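Local structure of Melibiose/raffinose/stachyose-binding protein MelE (Bacillus subtilis subsp. subtilis str. 168, 4R6H) at residues Tyr198-Thr203 and Phe267-Gly272; Asp164-Ala169 and Val182-Ala187; Ser192-Tyr197 and Val390-Ala395; Phe228-Glu233 and Pro293-Gly298. The protein binds melibiose, raffinose and stachyose and, as part of the MelEDC-MsmX ABC transporter, takes part in their import. One frame throughout, in Å; residues are numbered along the deposited sequence.

Contact 1: residues Tyr198-Thr203 and Phe267-Gly272; sequences YDQFAT and FTMQGG
The terminal methyl of Met269 sits directly on the face of the Gln200 side-chain amide, an unusually close seat for an apolar group: CE of Met269 is 3.2 Å from CD of Gln200, along the amide normal. Because the methyl stands over the carbon, it is also near both ends of the amide, with Met269 CE 3.3 Å from Gln200 OE1 and 3.5 Å from Gln200 NE2. The methionine chain is bent to get there; chi2 at -66° and chi3 at -56° fold CE back toward the helix. The contact belongs to one lobe of the two-lobed solute-binding fold, where helix 192-206 packs against the end of strand 265-269 in the mixed sheet. The backbones stay well apart, with Gln200 CA 9.1 Å from Met269 CA, and the two side chains fill the interval. The methionine sulfur serves the neighbouring aromatic in a Met-aromatic contact: Met269 SD approaches Phe201 CE2 at 4.2 Å and comes obliquely, 67° off the ring normal. The amide is held in its rotation from outside the pair, Gln200 OE1 by Gln196 NE2, and Gln200 NE2 by Thr292 OG1 and Gly144 O. An alanine in place of Gln200 would probably open a gap under the Met269 methyl and leave Gln196, Thr292 and Gly144 without this buried mate.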
loop_
_atom_site.group_PDB
_atom_site.type_symbol
_atom_site.label_atom_id
_atom_site.label_comp_id
_atom_site.label_asym_id
_atom_site.label_seq_id
_atom_site.Cartn_x
_atom_site.Cartn_y
_atom_site.Cartn_z
ATOM N N TYR A 198 -7.629 -1.010 -9.785
ATOM C CA TYR A 198 -6.806 -0.699 -10.952
ATOM C C TYR A 198 -5.327 -0.720 -10.622
ATOM O O TYR A 198 -4.515 -1.257 -11.379
ATOM C CB TYR A 198 -7.185 0.627 -11.555
ATOM C CG TYR A 198 -8.426 0.670 -12.428
ATOM C CD1 TYR A 198 -8.501 -0.042 -13.627
ATOM C CD2 TYR A 198 -9.477 1.527 -12.139
ATOM C CE1 TYR A 198 -9.615 0.050 -14.462
ATOM C CE2 TYR A 198 -10.568 1.630 -12.972
ATOM C CZ TYR A 198 -10.624 0.913 -14.147
ATOM O OH TYR A 198 -11.748 1.048 -14.942
ATOM N N ASP A 199 -4.961 -0.057 -9.520
ATOM C CA ASP A 199 -3.560 0.086 -9.158
ATOM C C ASP A 199 -2.908 -1.267 -8.888
ATOM O O ASP A 199 -1.797 -1.554 -9.408
ATOM C CB ASP A 199 -3.458 1.036 -7.930
ATOM C CG ASP A 199 -2.135 1.734 -7.808
ATOM O OD1 ASP A 199 -1.374 1.822 -8.755
ATOM O OD2 ASP A 199 -1.919 2.319 -6.749
ATOM N N GLN A 200 -3.545 -2.116 -8.082
ATOM C CA GLN A 200 -2.955 -3.388 -7.756
ATOM C C GLN A 200 -2.827 -4.266 -8.996
ATOM O O GLN A 200 -1.784 -4.852 -9.206
ATOM C CB GLN A 200 -3.719 -4.178 -6.681
ATOM C CG GLN A 200 -3.474 -3.719 -5.275
ATOM C CD GLN A 200 -4.157 -4.568 -4.208
ATOM O OE1 GLN A 200 -4.695 -4.015 -3.268
ATOM N NE2 GLN A 200 -3.980 -5.885 -4.266
ATOM N N PHE A 201 -3.900 -4.347 -9.799
ATOM C CA PHE A 201 -3.859 -5.279 -10.942
ATOM C C PHE A 201 -3.025 -4.750 -12.111
ATOM O O PHE A 201 -2.624 -5.512 -12.985
ATOM C CB PHE A 201 -5.247 -5.742 -11.360
ATOM C CG PHE A 201 -5.831 -6.805 -10.473
ATOM C CD1 PHE A 201 -5.332 -8.118 -10.485
ATOM C CD2 PHE A 201 -6.885 -6.515 -9.639
ATOM C CE1 PHE A 201 -5.906 -9.083 -9.676
ATOM C CE2 PHE A 201 -7.486 -7.486 -8.853
ATOM C CZ PHE A 201 -6.965 -8.789 -8.861
ATOM N N ALA A 202 -2.744 -3.455 -12.137
ATOM C CA ALA A 202 -1.840 -2.913 -13.160
ATOM C C ALA A 202 -0.452 -3.533 -13.086
ATOM O O ALA A 202 0.228 -3.689 -14.092
ATOM C CB ALA A 202 -1.707 -1.404 -12.999
ATOM N N THR A 203 -0.011 -3.928 -11.888
ATOM C CA THR A 203 1.291 -4.584 -11.721
ATOM C C THR A 203 1.416 -5.950 -12.438
ATOM O O THR A 203 2.305 -6.079 -13.311
ATOM C CB THR A 203 1.691 -4.605 -10.220
ATOM O OG1 THR A 203 2.004 -3.259 -9.783
ATOM C CG2 THR A 203 2.889 -5.474 -9.935
ATOM N N PHE A 267 -14.777 -12.221 -1.198
ATOM C CA PHE A 267 -13.508 -11.521 -1.440
ATOM C C PHE A 267 -13.698 -10.012 -1.379
ATOM O O PHE A 267 -14.744 -9.477 -1.735
ATOM C CB PHE A 267 -12.987 -11.807 -2.822
ATOM C CG PHE A 267 -12.534 -13.212 -3.059
ATOM C CD1 PHE A 267 -11.206 -13.572 -2.836
ATOM C CD2 PHE A 267 -13.400 -14.159 -3.621
ATOM C CE1 PHE A 267 -10.766 -14.847 -3.146
ATOM C CE2 PHE A 267 -12.965 -15.449 -3.901
ATOM C CZ PHE A 267 -11.652 -15.794 -3.673
ATOM N N THR A 268 -12.621 -9.324 -1.015
ATOM C CA THR A 268 -12.549 -7.864 -1.153
ATOM C C THR A 268 -11.092 -7.483 -1.270
ATOM O O THR A 268 -10.234 -8.266 -0.905
ATOM C CB THR A 268 -13.299 -7.124 -0.017
ATOM O OG1 THR A 268 -13.510 -5.766 -0.387
ATOM C CG2 THR A 268 -12.540 -7.171 1.307
ATOM N N MET A 269 -10.793 -6.305 -1.816
ATOM C CA MET A 269 -9.405 -5.857 -1.870
ATOM C C MET A 269 -8.891 -5.593 -0.489
ATOM O O MET A 269 -9.628 -5.197 0.420
ATOM C CB MET A 269 -9.271 -4.584 -2.695
ATOM C CG MET A 269 -9.729 -4.622 -4.142
ATOM S SD MET A 269 -8.895 -5.620 -5.363
ATOM C CE MET A 269 -7.188 -5.004 -5.246
ATOM N N GLN A 270 -7.600 -5.873 -0.302
ATOM C CA GLN A 270 -7.089 -5.836 1.050
ATOM C C GLN A 270 -7.070 -4.435 1.624
ATOM O O GLN A 270 -6.597 -3.500 0.978
ATOM C CB GLN A 270 -5.709 -6.384 1.008
ATOM C CG GLN A 270 -5.235 -6.862 2.329
ATOM C CD GLN A 270 -3.965 -7.595 2.119
ATOM O OE1 GLN A 270 -3.859 -8.384 1.168
ATOM N NE2 GLN A 270 -3.015 -7.391 2.999
ATOM N N GLY A 271 -7.583 -4.302 2.842
ATOM C CA GLY A 271 -7.533 -3.034 3.571
ATOM C C GLY A 271 -6.517 -3.016 4.713
ATOM O O GLY A 271 -6.050 -1.947 5.131
ATOM N N GLY A 272 -6.182 -4.199 5.232
ATOM C CA GLY A 272 -5.104 -4.329 6.210
ATOM C C GLY A 272 -5.527 -4.783 7.602
ATOM O O GLY A 272 -4.744 -5.442 8.261
#

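Contact 2: residues Asp164-Ala169 and Val182-Ala187; sequences DDFIKA and VPFWFA
Phe184 offers one face to the end of Phe166, where helix 163-177 packs on the chain at strand 182-185 of the mixed sheet in one lobe of the solute-binding fold. Phe184 CB stays 4.7 Å from Phe166 CZ, but with CG anti to the backbone N (chi1 -174°) the ring is carried across the tip of Phe166. Phe166 CZ lies 4.0 Å from Phe184 CG, CD1 and CE1, 3.8 Å from CD2 and CE2, and 3.9 Å from CZ; this near-equality places it over the ring centre, 3.6 Å above the plane. The planes meet at 76° with centroids 5.0 Å apart, a T-shaped pair in which Phe166 supplies the edge. Phe186 CE1 lies against the opposite face, toward the rim, and Met238 touches both partners. An alanine in place of Phe184 would probably leave the Phe166 edge facing a gap beside helix 163-177. With only carbon meeting carbon, cohesion should come from dispersion and the weakly positive Phe166 C-H edge pointing into the Phe184 pi cloud.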
loop_
_atom_site.group_PDB
_atom_site.type_symbol
_atom_site.label_atom_id
_atom_site.label_comp_id
_atom_site.label_asym_id
_atom_site.label_seq_id
_atom_site.Cartn_x
_atom_site.Cartn_y
_atom_site.Cartn_z
ATOM N N ASP A 164 -8.073 -15.342 -14.230
ATOM C CA ASP A 164 -9.092 -16.255 -14.752
ATOM C C ASP A 164 -9.639 -17.186 -13.668
ATOM O O ASP A 164 -10.851 -17.380 -13.575
ATOM C CB ASP A 164 -8.584 -17.030 -15.972
ATOM C CG ASP A 164 -8.481 -16.163 -17.241
ATOM O OD1 ASP A 164 -9.086 -15.067 -17.294
ATOM O OD2 ASP A 164 -7.769 -16.621 -18.172
ATOM N N ASP A 165 -8.746 -17.698 -12.823
ATOM C CA ASP A 165 -9.198 -18.544 -11.724
ATOM C C ASP A 165 -9.975 -17.756 -10.667
ATOM O O ASP A 165 -10.920 -18.243 -10.045
ATOM C CB ASP A 165 -8.026 -19.275 -11.115
ATOM C CG ASP A 165 -7.562 -20.447 -11.965
ATOM O OD1 ASP A 165 -8.304 -20.862 -12.885
ATOM O OD2 ASP A 165 -6.446 -20.896 -11.728
ATOM N N PHE A 166 -9.604 -16.483 -10.481
ATOM C CA PHE A 166 -10.338 -15.600 -9.576
ATOM C C PHE A 166 -11.789 -15.407 -10.043
ATOM O O PHE A 166 -12.735 -15.581 -9.310
ATOM C CB PHE A 166 -9.546 -14.266 -9.479
ATOM C CG PHE A 166 -10.179 -13.212 -8.583
ATOM C CD1 PHE A 166 -10.766 -13.499 -7.352
ATOM C CD2 PHE A 166 -10.159 -11.885 -8.995
ATOM C CE1 PHE A 166 -11.344 -12.515 -6.590
ATOM C CE2 PHE A 166 -10.694 -10.888 -8.217
ATOM C CZ PHE A 166 -11.297 -11.203 -7.011
ATOM N N ILE A 167 -11.931 -15.000 -11.304
ATOM C CA ILE A 167 -13.255 -14.764 -11.873
ATOM C C ILE A 167 -14.094 -16.070 -11.836
ATOM O O ILE A 167 -15.256 -16.023 -11.499
ATOM C CB ILE A 167 -13.140 -14.201 -13.297
ATOM C CG1 ILE A 167 -12.519 -12.814 -13.240
ATOM C CG2 ILE A 167 -14.508 -14.214 -13.983
ATOM C CD1 ILE A 167 -12.161 -12.316 -14.610
ATOM N N LYS A 168 -13.449 -17.197 -12.129
ATOM C CA LYS A 168 -14.148 -18.486 -12.043
ATOM C C LYS A 168 -14.647 -18.748 -10.609
ATOM O O LYS A 168 -15.818 -19.119 -10.392
ATOM C CB LYS A 168 -13.249 -19.605 -12.513
ATOM C CG LYS A 168 -13.926 -20.971 -12.590
ATOM C CD LYS A 168 -12.990 -21.910 -13.354
ATOM C CE LYS A 168 -13.308 -23.368 -13.132
ATOM N NZ LYS A 168 -12.285 -24.178 -13.854
ATOM N N ALA A 169 -13.807 -18.445 -9.619
ATOM C CA ALA A 169 -14.266 -18.563 -8.229
ATOM C C ALA A 169 -15.465 -17.680 -7.925
ATOM O O ALA A 169 -16.376 -18.065 -7.215
ATOM C CB ALA A 169 -13.128 -18.240 -7.260
ATOM N N VAL A 182 -22.009 -11.940 -1.617
ATOM C CA VAL A 182 -21.333 -11.074 -2.621
ATOM C C VAL A 182 -19.979 -11.681 -2.962
ATOM O O VAL A 182 -19.125 -11.826 -2.060
ATOM C CB VAL A 182 -21.138 -9.662 -2.118
ATOM C CG1 VAL A 182 -20.386 -8.866 -3.157
ATOM C CG2 VAL A 182 -22.471 -8.995 -1.774
ATOM N N PRO A 183 -19.732 -12.007 -4.255
ATOM C CA PRO A 183 -18.462 -12.662 -4.509
ATOM C C PRO A 183 -17.266 -11.709 -4.308
ATOM O O PRO A 183 -16.266 -12.144 -3.681
ATOM C CB PRO A 183 -18.582 -13.161 -5.953
ATOM C CG PRO A 183 -20.059 -13.269 -6.169
ATOM C CD PRO A 183 -20.673 -12.195 -5.385
ATOM N N PHE A 184 -17.358 -10.459 -4.780
ATOM C CA PHE A 184 -16.232 -9.509 -4.682
ATOM C C PHE A 184 -16.815 -8.170 -4.359
ATOM O O PHE A 184 -17.548 -7.635 -5.141
ATOM C CB PHE A 184 -15.531 -9.519 -6.021
ATOM C CG PHE A 184 -14.249 -8.730 -6.110
ATOM C CD1 PHE A 184 -13.439 -8.487 -4.998
ATOM C CD2 PHE A 184 -13.787 -8.332 -7.360
ATOM C CE1 PHE A 184 -12.227 -7.824 -5.131
ATOM C CE2 PHE A 184 -12.562 -7.689 -7.500
ATOM C CZ PHE A 184 -11.801 -7.414 -6.382
ATOM N N TRP A 185 -16.552 -7.641 -3.182
ATOM C CA TRP A 185 -17.259 -6.472 -2.664
ATOM C C TRP A 185 -16.452 -5.214 -2.752
ATOM O O TRP A 185 -15.280 -5.203 -2.434
ATOM C CB TRP A 185 -17.648 -6.707 -1.198
ATOM C CG TRP A 185 -18.582 -5.704 -0.607
ATOM C CD1 TRP A 185 -19.948 -5.766 -0.563
ATOM C CD2 TRP A 185 -18.213 -4.544 0.119
ATOM N NE1 TRP A 185 -20.455 -4.680 0.108
ATOM C CE2 TRP A 185 -19.414 -3.909 0.553
ATOM C CE3 TRP A 185 -16.993 -3.957 0.449
ATOM C CZ2 TRP A 185 -19.397 -2.710 1.287
ATOM C CZ3 TRP A 185 -16.989 -2.783 1.175
ATOM C CH2 TRP A 185 -18.175 -2.190 1.612
ATOM N N PHE A 186 -17.096 -4.159 -3.248
ATOM C CA PHE A 186 -16.519 -2.812 -3.332
ATOM C C PHE A 186 -17.318 -1.784 -2.582
ATOM O O PHE A 186 -18.550 -1.692 -2.744
ATOM C CB PHE A 186 -16.464 -2.320 -4.820
ATOM C CG PHE A 186 -15.352 -2.915 -5.619
ATOM C CD1 PHE A 186 -15.515 -4.127 -6.234
ATOM C CD2 PHE A 186 -14.148 -2.267 -5.745
ATOM C CE1 PHE A 186 -14.494 -4.697 -6.982
ATOM C CE2 PHE A 186 -13.119 -2.801 -6.489
ATOM C CZ PHE A 186 -13.294 -4.036 -7.112
ATOM N N ALA A 187 -16.599 -0.966 -1.851
ATOM C CA ALA A 187 -17.198 0.223 -1.237
ATOM C C ALA A 187 -17.105 1.378 -2.277
ATOM O O ALA A 187 -16.335 2.317 -2.094
ATOM C CB ALA A 187 -16.498 0.576 0.056
#

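Contact 3: residues Ser192-Tyr197 and Val390-Ala395; sequences SSFAQY and VGQELA
Phe194 has CG anti to its carbonyl carbon (chi1 -61°), and chi2 of -67° turns the ring so that one face lies against the backbone of Gly391. This is a helix-helix crossing in one lobe of the solute-binding fold: the segment axes of 192-197 and 390-395 approach to 8.3 Å, and their N-to-C directions differ by 106°, not far from perpendicular. The approach is permitted by the glycine. Phe194 CA and Gly391 CA are 5.2 Å apart, and Phe194 CB is already 3.8 Å from Gly391 CA, where a beta carbon on the glycine would point toward it and clash. Gly391 O stands 3.9 Å above the Phe194 ring, over its centre, while still accepting the helical bond from Ala395 N; the carbonyl thus meets the pi face without giving up its own hydrogen bond. At the next residue the ring reaches Gln392, whose backbone N is 3.6 Å from Phe194 CD2; Gln392 CB lies 4.1 Å from Phe194 CD2, and its CG is near CE2. Gln392 NE2 hydrogen-bonds to Gly188 O. The Phe194 ring also meets Phe186, and Leu235 of helix 229-240 touches it. One helical turn beyond Gly391, the methyl of Ala395 meets the far end of the ring, with Ala395 CB 3.6 Å from Phe194 CZ.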
loop_
_atom_site.group_PDB
_atom_site.type_symbol
_atom_site.label_atom_id
_atom_site.label_comp_id
_atom_site.label_asym_id
_atom_site.label_seq_id
_atom_site.Cartn_x
_atom_site.Cartn_y
_atom_site.Cartn_z
ATOM N N SER A 192 -11.673 5.694 -4.199
ATOM C CA SER A 192 -10.385 5.033 -3.969
ATOM C C SER A 192 -10.591 3.491 -3.991
ATOM O O SER A 192 -9.626 2.731 -4.188
ATOM C CB SER A 192 -9.736 5.508 -2.652
ATOM O OG SER A 192 -10.404 4.922 -1.585
ATOM N N SER A 193 -11.806 3.009 -3.743
ATOM C CA SER A 193 -12.068 1.553 -3.815
ATOM C C SER A 193 -11.774 1.017 -5.199
ATOM O O SER A 193 -11.260 -0.102 -5.364
ATOM C CB SER A 193 -13.513 1.262 -3.411
ATOM O OG SER A 193 -13.691 1.712 -2.063
ATOM N N PHE A 194 -12.155 1.769 -6.225
ATOM C CA PHE A 194 -11.852 1.336 -7.590
ATOM C C PHE A 194 -10.419 1.624 -7.973
ATOM O O PHE A 194 -9.778 0.857 -8.709
ATOM C CB PHE A 194 -12.794 1.977 -8.594
ATOM C CG PHE A 194 -14.235 1.623 -8.363
ATOM C CD1 PHE A 194 -14.659 0.316 -8.562
ATOM C CD2 PHE A 194 -15.167 2.576 -7.942
ATOM C CE1 PHE A 194 -15.980 -0.032 -8.353
ATOM C CE2 PHE A 194 -16.484 2.233 -7.737
ATOM C CZ PHE A 194 -16.892 0.931 -7.924
ATOM N N ALA A 195 -9.857 2.721 -7.465
ATOM C CA ALA A 195 -8.474 2.977 -7.713
ATOM C C ALA A 195 -7.601 1.837 -7.227
ATOM O O ALA A 195 -6.593 1.480 -7.864
ATOM C CB ALA A 195 -8.024 4.311 -7.115
ATOM N N GLN A 196 -7.927 1.294 -6.065
ATOM C CA GLN A 196 -7.131 0.213 -5.509
ATOM C C GLN A 196 -7.111 -1.017 -6.449
ATOM O O GLN A 196 -6.083 -1.689 -6.616
ATOM C CB GLN A 196 -7.667 -0.182 -4.125
ATOM C CG GLN A 196 -6.808 -1.235 -3.470
ATOM C CD GLN A 196 -7.075 -1.498 -2.008
ATOM O OE1 GLN A 196 -7.849 -0.809 -1.364
ATOM N NE2 GLN A 196 -6.366 -2.494 -1.463
ATOM N N TYR A 197 -8.286 -1.311 -7.005
ATOM C CA TYR A 197 -8.415 -2.404 -7.972
ATOM C C TYR A 197 -7.480 -2.173 -9.170
ATOM O O TYR A 197 -6.692 -3.051 -9.572
ATOM C CB TYR A 197 -9.899 -2.554 -8.404
ATOM C CG TYR A 197 -10.065 -3.315 -9.686
ATOM C CD1 TYR A 197 -10.015 -4.717 -9.712
ATOM C CD2 TYR A 197 -10.182 -2.637 -10.878
ATOM C CE1 TYR A 197 -10.107 -5.410 -10.927
ATOM C CE2 TYR A 197 -10.259 -3.309 -12.084
ATOM C CZ TYR A 197 -10.268 -4.691 -12.095
ATOM O OH TYR A 197 -10.335 -5.354 -13.314
ATOM N N VAL A 390 -12.470 7.044 -12.948
ATOM C CA VAL A 390 -12.932 6.281 -14.104
ATOM C C VAL A 390 -13.620 4.992 -13.656
ATOM O O VAL A 390 -14.597 4.538 -14.257
ATOM C CB VAL A 390 -11.840 6.023 -15.165
ATOM C CG1 VAL A 390 -11.308 7.353 -15.703
ATOM C CG2 VAL A 390 -10.723 5.104 -14.676
ATOM N N GLY A 391 -13.107 4.392 -12.579
ATOM C CA GLY A 391 -13.752 3.209 -12.077
ATOM C C GLY A 391 -15.137 3.480 -11.543
ATOM O O GLY A 391 -16.065 2.711 -11.773
ATOM N N GLN A 392 -15.309 4.616 -10.851
ATOM C CA GLN A 392 -16.613 4.964 -10.351
ATOM C C GLN A 392 -17.574 5.282 -11.502
ATOM O O GLN A 392 -18.759 4.890 -11.484
ATOM C CB GLN A 392 -16.472 6.168 -9.423
ATOM C CG GLN A 392 -17.496 6.221 -8.345
ATOM C CD GLN A 392 -17.167 7.304 -7.346
ATOM O OE1 GLN A 392 -16.854 8.453 -7.727
ATOM N NE2 GLN A 392 -17.222 6.961 -6.068
ATOM N N GLU A 393 -17.067 5.949 -12.538
ATOM C CA GLU A 393 -17.887 6.220 -13.704
ATOM C C GLU A 393 -18.268 4.945 -14.489
ATOM O O GLU A 393 -19.355 4.838 -15.052
ATOM C CB GLU A 393 -17.201 7.261 -14.605
ATOM C CG GLU A 393 -17.214 8.647 -13.996
ATOM C CD GLU A 393 -16.934 9.719 -15.020
ATOM O OE1 GLU A 393 -15.770 9.845 -15.388
ATOM O OE2 GLU A 393 -17.880 10.438 -15.407
ATOM N N LEU A 394 -17.366 3.966 -14.510
ATOM C CA LEU A 394 -17.670 2.679 -15.100
ATOM C C LEU A 394 -18.790 2.029 -14.290
ATOM O O LEU A 394 -19.815 1.606 -14.852
ATOM C CB LEU A 394 -16.414 1.790 -15.106
ATOM C CG LEU A 394 -16.602 0.390 -15.705
ATOM C CD1 LEU A 394 -15.209 -0.139 -15.997
ATOM C CD2 LEU A 394 -17.326 -0.628 -14.803
ATOM N N ALA A 395 -18.647 1.988 -12.968
ATOM C CA ALA A 395 -19.625 1.280 -12.143
ATOM C C ALA A 395 -20.992 1.936 -12.227
ATOM O O ALA A 395 -22.033 1.268 -12.087
ATOM C CB ALA A 395 -19.171 1.209 -10.684
#

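Contact 4: residues Phe228-Glu233 and Pro293-Gly298; sequences FTYLSE and PAIHPG
Within the loop that joins strand 287-291 to strand 303-306, Ile295 reaches across to the early part of helix 229-240 and touches Tyr230 and Leu231. The two branches of the isoleucine divide the work. CG2, anti to the backbone N, meets the outer part of the Tyr230 ring: Ile295 CG2 is 3.8 Å from Tyr230 CE2 and 4.1 Å from Tyr230 OH. The other branch extends through CG1, and its end, Ile295 CD1, lies 4.1 Å from Tyr230 CE2 and 4.2 Å from Leu231 CD2. The side chains of Tyr230 and Ile295 run alongside one another, pointing opposite ways, and CG2 stands obliquely to the ring. This is loop-on-helix packing in one lobe of the solute-binding fold, made without polar pairing: the backbones are separated by 10.2 Å between Tyr230 CA and Ile295 CA, and the interval is bridged by side chains. Met163 of helix 163-177 touches both Tyr230 and Ile295, while Leu231 is buried and packs on Tyr198 and Phe201 of helix 192-206. Next along the loop, His296 stacks on His212 and bonds through NE2 to Leu205 O.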
loop_
_atom_site.group_PDB
_atom_site.type_symbol
_atom_site.label_atom_id
_atom_site.label_comp_id
_atom_site.label_asym_id
_atom_site.label_seq_id
_atom_site.Cartn_x
_atom_site.Cartn_y
_atom_site.Cartn_z
ATOM N N PHE A 228 -4.247 -1.016 -21.215
ATOM C CA PHE A 228 -4.854 -0.930 -19.897
ATOM C C PHE A 228 -6.330 -1.347 -19.969
ATOM O O PHE A 228 -6.945 -1.612 -18.932
ATOM C CB PHE A 228 -4.766 0.505 -19.376
ATOM C CG PHE A 228 -4.804 0.636 -17.864
ATOM C CD1 PHE A 228 -3.647 0.459 -17.153
ATOM C CD2 PHE A 228 -5.976 0.990 -17.184
ATOM C CE1 PHE A 228 -3.633 0.615 -15.781
ATOM C CE2 PHE A 228 -5.963 1.128 -15.799
ATOM C CZ PHE A 228 -4.796 0.942 -15.113
ATOM N N THR A 229 -6.931 -1.372 -21.166
ATOM C CA THR A 229 -8.367 -1.579 -21.284
ATOM C C THR A 229 -8.868 -2.870 -20.671
ATOM O O THR A 229 -10.005 -2.939 -20.156
ATOM C CB THR A 229 -8.785 -1.515 -22.793
ATOM O OG1 THR A 229 -8.285 -0.291 -23.353
ATOM C CG2 THR A 229 -10.252 -1.603 -22.991
ATOM N N TYR A 230 -7.995 -3.863 -20.752
ATOM C CA TYR A 230 -8.286 -5.154 -20.099
ATOM C C TYR A 230 -8.853 -5.035 -18.683
ATOM O O TYR A 230 -9.853 -5.677 -18.348
ATOM C CB TYR A 230 -7.015 -6.002 -20.082
ATOM C CG TYR A 230 -7.129 -7.298 -19.343
ATOM C CD1 TYR A 230 -7.660 -8.417 -19.940
ATOM C CD2 TYR A 230 -6.655 -7.430 -18.032
ATOM C CE1 TYR A 230 -7.736 -9.640 -19.265
ATOM C CE2 TYR A 230 -6.747 -8.652 -17.367
ATOM C CZ TYR A 230 -7.262 -9.733 -17.974
ATOM O OH TYR A 230 -7.347 -10.915 -17.267
ATOM N N LEU A 231 -8.249 -4.163 -17.874
ATOM C CA LEU A 231 -8.755 -4.046 -16.505
ATOM C C LEU A 231 -10.155 -3.455 -16.388
ATOM O O LEU A 231 -10.952 -3.820 -15.500
ATOM C CB LEU A 231 -7.787 -3.239 -15.630
ATOM C CG LEU A 231 -6.394 -3.867 -15.498
ATOM C CD1 LEU A 231 -5.483 -2.897 -14.778
ATOM C CD2 LEU A 231 -6.468 -5.208 -14.830
ATOM N N SER A 232 -10.474 -2.552 -17.309
ATOM C CA SER A 232 -11.817 -2.017 -17.332
ATOM C C SER A 232 -12.863 -3.055 -17.838
ATOM O O SER A 232 -14.003 -3.099 -17.348
ATOM C CB SER A 232 -11.865 -0.769 -18.204
ATOM O OG SER A 232 -11.157 0.314 -17.567
ATOM N N GLU A 233 -12.432 -3.848 -18.812
ATOM C CA GLU A 233 -13.273 -4.940 -19.311
ATOM C C GLU A 233 -13.582 -5.951 -18.211
ATOM O O GLU A 233 -14.740 -6.357 -18.052
ATOM C CB GLU A 233 -12.669 -5.599 -20.535
ATOM C CG GLU A 233 -12.803 -4.688 -21.749
ATOM C CD GLU A 233 -11.977 -5.148 -22.892
ATOM O OE1 GLU A 233 -10.817 -5.514 -22.672
ATOM O OE2 GLU A 233 -12.504 -5.159 -23.999
ATOM N N PRO A 293 -3.529 -11.955 -7.684
ATOM C CA PRO A 293 -3.382 -12.915 -8.780
ATOM C C PRO A 293 -2.627 -12.370 -9.984
ATOM O O PRO A 293 -2.754 -11.192 -10.337
ATOM C CB PRO A 293 -4.822 -13.220 -9.147
ATOM C CG PRO A 293 -5.607 -13.029 -7.881
ATOM C CD PRO A 293 -4.917 -11.828 -7.236
ATOM N N ALA A 294 -1.902 -13.274 -10.634
ATOM C CA ALA A 294 -1.226 -12.989 -11.885
ATOM C C ALA A 294 -2.227 -12.924 -13.041
ATOM O O ALA A 294 -3.354 -13.407 -12.938
ATOM C CB ALA A 294 -0.206 -14.085 -12.162
ATOM N N ILE A 295 -1.766 -12.304 -14.130
ATOM C CA ILE A 295 -2.589 -12.122 -15.323
ATOM C C ILE A 295 -2.033 -12.854 -16.534
ATOM O O ILE A 295 -2.817 -13.426 -17.301
ATOM C CB ILE A 295 -2.790 -10.607 -15.584
ATOM C CG1 ILE A 295 -3.800 -10.065 -14.567
ATOM C CG2 ILE A 295 -3.343 -10.314 -17.006
ATOM C CD1 ILE A 295 -3.883 -8.544 -14.495
ATOM N N HIS A 296 -0.733 -12.812 -16.745
ATOM C CA HIS A 296 -0.138 -13.477 -17.903
ATOM C C HIS A 296 0.242 -14.927 -17.597
ATOM O O HIS A 296 0.626 -15.270 -16.496
ATOM C CB HIS A 296 1.088 -12.716 -18.359
ATOM C CG HIS A 296 0.791 -11.324 -18.781
ATOM N ND1 HIS A 296 0.190 -11.022 -19.982
ATOM C CD2 HIS A 296 0.955 -10.145 -18.135
ATOM C CE1 HIS A 296 0.002 -9.722 -20.061
ATOM N NE2 HIS A 296 0.442 -9.167 -18.945
ATOM N N PRO A 297 0.152 -15.794 -18.605
ATOM C CA PRO A 297 0.464 -17.206 -18.377
ATOM C C PRO A 297 1.874 -17.415 -17.891
ATOM O O PRO A 297 2.818 -16.805 -18.376
ATOM C CB PRO A 297 0.278 -17.867 -19.763
ATOM C CG PRO A 297 -0.113 -16.796 -20.715
ATOM C CD PRO A 297 -0.255 -15.489 -19.998
ATOM N N GLY A 298 1.985 -18.278 -16.886
ATOM C CA GLY A 298 3.275 -18.615 -16.318
ATOM C C GLY A 298 3.777 -17.641 -15.268
ATOM O O GLY A 298 4.750 -17.949 -14.600
#

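In the fold
Helix 192-206 is the common element: contact 1 and contact 3 both lie on it, their centres 11 Å apart, and Gln196 NE2 of contact 3 hydrogen-bonds to Gln270 O of contact 1 at 2.7 Å. Contact 2 joins contact 1 through neighbouring strands 182-185 and 265-269, where Phe267 N meets Pro183 O at 2.9 Å and Met269 SD packs 3.6 Å from Phe184 CZ. Two tyrosine hydroxyls reach helix 229-240 of contact 4: Tyr198 OH lies 2.8 Å from Ser232 OG, and Tyr197 OH 2.7 Å from Leu231 O. Contacts 2 and 4 do not touch, their nearest atoms being about 4 Å apart. All four lie in one lobe of the protein, crystallised in an open conformation.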